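Local coordinates for protein alpha-L-rhamnosidase (Streptomyces avermitilis, PDB 3W5M) that releases terminal non-reducing L-rhamnose from alpha-L-rhamnosides, including citrus flavonoids and the arabinogalactan-protein gum arabic, at residues A[1004-1009]-A[1024-1029]; A[992-997]-A[1017-1022]. One frame throughout, in Å; residues are numbered along the deposited sequence.

Contact 1: A[1004-1009]-A[1024-1029]; sequences HTHGTF and GSHRFT
H1006 meets H1026 through their ring nitrogens: H1006 ND1 and H1026 ND1 are hydrogen-bonded at 2.9 Å, bent to 130°. Either nitrogen could be the donor. The side chains cross at about a right angle, rim to rim, with the ring planes at 75°. H1006 ND1 lies in the plane of the H1026 ring, at its edge. H1006 CE1 comes within 3.2 Å of S1025 O, which lies in the plane of the H1006 ring. An alanine in place of H1006 would probably leave H1026 ND1 without this mate and its ring less firmly held.

T1005 grips R1027 twice. T1005 N donates to R1027 O at 3.2 Å, and R1027 N donates to T1005 OG1, also at 3.2 Å. T1005 OG1 sits between its own backbone N and carbonyl carbon (chi1 54°), which turns it toward R1027 N and a water. That water joins T1005 OG1 to S1025 O. A second accepts from H1006 N and donates to R1027 O.

H1004 and F1028 form an antiparallel non-hydrogen-bonded pair, where strand 1003-1004 makes the edge of an antiparallel sheet of the C-terminal beta-sandwich domain. H1004 CB lies 3.6 Å from F1028 CD2. H1004 CA also makes a CA-H...O contact with R1027 O.

Further bonds help to position the histidine rings. H1004 ND1 donates to H1006 O at 3.2 Å, in a bent bond from above the carbonyl plane. H1026 NE2 bonds to G1022 O, so both ring nitrogens of H1026 have partners. The F1028 ring packs on V992 and I994 of strand 989-995.

Contact 2: A[992-997]-A[1017-1022]; sequences VWIPAD and AVFEVG
V992 and F1019 pair through two backbone hydrogen bonds. F1019 N donates to V992 O at 2.7 Å, nearly straight at 171°. V992 N donates to F1019 O at 2.9 Å. I994 and A1017 form a second hydrogen-bonded pair. I994 N reaches A1017 O at 2.9 Å, while the return bond from A1017 N to I994 O is more bent, at 138°. Between them W993 and V1018 make a non-hydrogen-bonded pair. Their CA atoms add CA-H...O contacts, W993 CA to A1017 O and V1018 CA to V992 O. This is regular antiparallel pairing of strands 989-995 and 1016-1021, in one sheet of the C-terminal beta-sandwich domain.

The CH-pi contact lies on the face of W993 and V1018. These side chains lie side by side and point the same way. V1018 CG2 stands 3.9 Å from the centroid of the W993 six-membered ring, 12° off its normal. V1018 CG1 is anti to the backbone N, which leaves CG2 anti to the carbonyl carbon and over the ring.

Apolar contacts fill the face of V992, I994 and F1019. I994 CG1 meets the edge of the F1019 ring, 3.8 Å from F1019 CE2. V992 CG2 touches V1021 CG1 at 4.0 Å. L980 of strand 977-984 packs on V992 and I994.

Polar partners of W993 lie outside the two segments. W993 NE1 bonds to E991 OE1, and R946 makes a cation-pi contact with the ring. The backbone bonds thus set the register, the apolar face packs against strands 977-984 and 1024-1030, and the buried indole N-H is satisfied by E991.

In the fold
The centres of contacts 1 and 2 are about 9 Å apart, in the C-terminal domain and away from the active site and the calcium site. Their segments alternate along the chain: 992-997, 1004-1009, 1017-1022, 1024-1029. Contact 1 closes an edge of the sheet holding strands 1024-1030 and 1003-1004. Contact 2 lies inside the facing sheet, between strands 989-995 and 1016-1021. Segment 1004-1009 passes from one sheet to the other, and T1008 N probably hydrogen-bonds to E1020 O. The rings of H1004 and F1028 meet F1019 between the sheets. The two contacts share one core between the sheets, near the end of the chain.

Contact 1: A[1004-1009]-A[1024-1029]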
# COMPACT_ATOMS: atom_id res chain seq x y z
N HIS A 1004 1.29 46.12 -9.07
CA HIS A 1004 1.12 45.16 -7.97
C HIS A 1004 0.40 45.80 -6.79
O HIS A 1004 0.76 46.90 -6.38
CB HIS A 1004 2.47 44.58 -7.53
CG HIS A 1004 3.48 45.62 -7.15
ND1 HIS A 1004 3.65 46.05 -5.85
CD2 HIS A 1004 4.36 46.33 -7.89
CE1 HIS A 1004 4.59 46.97 -5.81
NE2 HIS A 1004 5.04 47.16 -7.04
N THR A 1005 -0.62 45.12 -6.27
CA THR A 1005 -1.36 45.65 -5.12
C THR A 1005 -0.53 45.68 -3.82
O THR A 1005 -0.66 46.62 -3.04
CB THR A 1005 -2.69 44.89 -4.88
OG1 THR A 1005 -2.44 43.48 -4.77
CG2 THR A 1005 -3.68 45.17 -6.01
N HIS A 1006 0.31 44.66 -3.61
CA HIS A 1006 1.14 44.54 -2.39
C HIS A 1006 2.59 44.16 -2.70
O HIS A 1006 2.91 43.71 -3.80
CB HIS A 1006 0.59 43.48 -1.43
CG HIS A 1006 -0.84 43.67 -1.05
ND1 HIS A 1006 -1.82 42.76 -1.39
CD2 HIS A 1006 -1.46 44.64 -0.34
CE1 HIS A 1006 -2.98 43.17 -0.92
NE2 HIS A 1006 -2.79 44.31 -0.27
N GLY A 1007 3.47 44.29 -1.71
CA GLY A 1007 4.82 43.77 -1.85
C GLY A 1007 5.78 44.79 -2.43
O GLY A 1007 5.36 45.90 -2.76
N THR A 1008 7.04 44.40 -2.56
CA THR A 1008 8.14 45.29 -2.96
C THR A 1008 8.92 44.72 -4.14
O THR A 1008 9.42 43.60 -4.07
CB THR A 1008 9.17 45.44 -1.83
OG1 THR A 1008 8.50 45.64 -0.58
CG2 THR A 1008 10.13 46.60 -2.10
N PHE A 1009 9.04 45.50 -5.21
CA PHE A 1009 9.95 45.17 -6.28
C PHE A 1009 11.34 45.09 -5.66
O PHE A 1009 11.74 46.00 -4.95
CB PHE A 1009 9.91 46.25 -7.36
CG PHE A 1009 10.82 45.99 -8.54
CD1 PHE A 1009 12.17 46.35 -8.49
CD2 PHE A 1009 10.33 45.40 -9.70
CE1 PHE A 1009 13.01 46.11 -9.58
CE2 PHE A 1009 11.16 45.16 -10.79
CZ PHE A 1009 12.50 45.52 -10.73
N GLY A 1024 -1.29 37.20 2.53
CA GLY A 1024 -2.48 37.89 2.01
C GLY A 1024 -2.91 37.53 0.60
O GLY A 1024 -2.38 36.57 0.02
N SER A 1025 -3.88 38.29 0.06
CA SER A 1025 -4.37 38.13 -1.31
C SER A 1025 -3.72 39.17 -2.20
O SER A 1025 -3.99 40.35 -2.07
CB SER A 1025 -5.88 38.34 -1.39
OG SER A 1025 -6.58 37.45 -0.53
N HIS A 1026 -2.89 38.72 -3.13
CA HIS A 1026 -2.13 39.64 -3.96
C HIS A 1026 -2.53 39.53 -5.41
O HIS A 1026 -3.07 38.51 -5.83
CB HIS A 1026 -0.65 39.37 -3.80
CG HIS A 1026 -0.24 39.19 -2.38
ND1 HIS A 1026 -0.61 40.07 -1.39
CD2 HIS A 1026 0.50 38.22 -1.77
CE1 HIS A 1026 -0.13 39.66 -0.23
NE2 HIS A 1026 0.56 38.54 -0.43
N ARG A 1027 -2.25 40.61 -6.15
CA ARG A 1027 -2.55 40.71 -7.58
C ARG A 1027 -1.39 41.36 -8.29
O ARG A 1027 -0.79 42.31 -7.78
CB ARG A 1027 -3.79 41.55 -7.80
CG ARG A 1027 -4.29 41.55 -9.23
CD ARG A 1027 -5.54 42.39 -9.35
NE ARG A 1027 -6.16 42.15 -10.65
CZ ARG A 1027 -7.10 41.24 -10.89
NH1 ARG A 1027 -7.57 40.48 -9.90
NH2 ARG A 1027 -7.58 41.10 -12.11
N PHE A 1028 -1.05 40.82 -9.46
CA PHE A 1028 0.01 41.35 -10.30
C PHE A 1028 -0.50 41.39 -11.73
O PHE A 1028 -1.09 40.41 -12.20
CB PHE A 1028 1.27 40.49 -10.20
CG PHE A 1028 1.82 40.37 -8.79
CD1 PHE A 1028 1.24 39.49 -7.87
CD2 PHE A 1028 2.94 41.11 -8.40
CE1 PHE A 1028 1.76 39.38 -6.58
CE2 PHE A 1028 3.45 41.00 -7.10
CZ PHE A 1028 2.87 40.13 -6.20
N THR A 1029 -0.30 42.52 -12.40
CA THR A 1029 -0.79 42.72 -13.76
C THR A 1029 0.30 43.33 -14.65
O THR A 1029 1.05 44.20 -14.22
CB THR A 1029 -2.01 43.65 -13.76
OG1 THR A 1029 -2.92 43.25 -12.72
CG2 THR A 1029 -2.74 43.63 -15.11
O HOH W 1 -4.73 42.36 -3.91
O HOH W 2 0.60 42.27 -5.25

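Contact 2: A[992-997]-A[1017-1022]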
# COMPACT_ATOMS: atom_id res chain seq x y z
N VAL A 992 7.75 36.36 -5.56
CA VAL A 992 6.91 36.25 -6.73
C VAL A 992 7.70 36.72 -7.94
O VAL A 992 8.37 37.75 -7.89
CB VAL A 992 5.62 37.08 -6.56
CG1 VAL A 992 4.71 36.93 -7.77
CG2 VAL A 992 4.89 36.64 -5.29
N TRP A 993 7.65 35.92 -9.01
CA TRP A 993 8.31 36.24 -10.28
C TRP A 993 7.26 36.45 -11.35
O TRP A 993 6.47 35.54 -11.62
CB TRP A 993 9.21 35.10 -10.72
CG TRP A 993 10.27 34.76 -9.77
CD1 TRP A 993 10.13 34.34 -8.48
CD2 TRP A 993 11.68 34.78 -10.04
NE1 TRP A 993 11.37 34.10 -7.92
CE2 TRP A 993 12.34 34.36 -8.85
CE3 TRP A 993 12.46 35.11 -11.16
CZ2 TRP A 993 13.73 34.27 -8.75
CZ3 TRP A 993 13.84 35.02 -11.06
CH2 TRP A 993 14.47 34.60 -9.86
N ILE A 994 7.23 37.64 -11.95
CA ILE A 994 6.23 37.96 -12.96
C ILE A 994 6.93 38.25 -14.28
O ILE A 994 7.60 39.28 -14.38
CB ILE A 994 5.40 39.20 -12.58
CG1 ILE A 994 4.89 39.11 -11.14
CG2 ILE A 994 4.25 39.42 -13.56
CD1 ILE A 994 3.72 38.15 -10.97
N PRO A 995 6.79 37.36 -15.30
CA PRO A 995 7.40 37.64 -16.60
C PRO A 995 6.93 38.99 -17.15
O PRO A 995 5.72 39.29 -17.14
CB PRO A 995 6.92 36.47 -17.50
CG PRO A 995 5.86 35.76 -16.71
CD PRO A 995 6.17 36.02 -15.27
N ALA A 996 7.90 39.80 -17.56
CA ALA A 996 7.61 41.14 -18.06
C ALA A 996 8.64 41.60 -19.08
O ALA A 996 9.85 41.52 -18.81
CB ALA A 996 7.52 42.14 -16.91
N ASP A 997 8.16 42.08 -20.23
CA ASP A 997 8.99 42.77 -21.23
C ASP A 997 9.72 43.93 -20.57
O ASP A 997 10.94 44.04 -20.68
CB ASP A 997 8.13 43.30 -22.39
CG ASP A 997 7.70 42.21 -23.36
OD1 ASP A 997 8.56 41.40 -23.80
OD2 ASP A 997 6.50 42.18 -23.70
N ALA A 1017 10.04 40.62 -13.26
CA ALA A 1017 10.10 41.38 -12.02
C ALA A 1017 10.01 40.38 -10.86
O ALA A 1017 9.16 39.48 -10.88
CB ALA A 1017 8.96 42.38 -11.96
N VAL A 1018 10.89 40.53 -9.88
CA VAL A 1018 10.89 39.70 -8.68
C VAL A 1018 10.37 40.54 -7.53
O VAL A 1018 10.93 41.60 -7.23
CB VAL A 1018 12.31 39.22 -8.33
CG1 VAL A 1018 12.31 38.34 -7.08
CG2 VAL A 1018 12.96 38.51 -9.51
N PHE A 1019 9.32 40.07 -6.87
CA PHE A 1019 8.73 40.77 -5.74
C PHE A 1019 8.92 39.98 -4.45
O PHE A 1019 9.01 38.74 -4.47
CB PHE A 1019 7.25 41.01 -5.99
CG PHE A 1019 6.96 41.91 -7.15
CD1 PHE A 1019 7.02 43.29 -7.00
CD2 PHE A 1019 6.64 41.39 -8.40
CE1 PHE A 1019 6.76 44.13 -8.07
CE2 PHE A 1019 6.37 42.23 -9.48
CZ PHE A 1019 6.42 43.60 -9.31
N GLU A 1020 9.01 40.69 -3.33
CA GLU A 1020 8.94 40.04 -2.02
C GLU A 1020 7.66 40.51 -1.40
O GLU A 1020 7.38 41.70 -1.43
CB GLU A 1020 10.12 40.44 -1.14
CG GLU A 1020 11.44 39.94 -1.70
CD GLU A 1020 12.59 40.05 -0.71
OE1 GLU A 1020 12.68 41.08 -0.00
OE2 GLU A 1020 13.42 39.10 -0.67
N VAL A 1021 6.88 39.59 -0.86
CA VAL A 1021 5.56 39.94 -0.35
C VAL A 1021 5.28 39.12 0.93
O VAL A 1021 5.80 38.02 1.10
CB VAL A 1021 4.49 39.77 -1.46
CG1 VAL A 1021 4.15 38.32 -1.72
CG2 VAL A 1021 3.22 40.57 -1.18
N GLY A 1022 4.49 39.68 1.84
CA GLY A 1022 4.09 38.96 3.05
C GLY A 1022 2.83 38.18 2.75
O GLY A 1022 2.52 37.93 1.58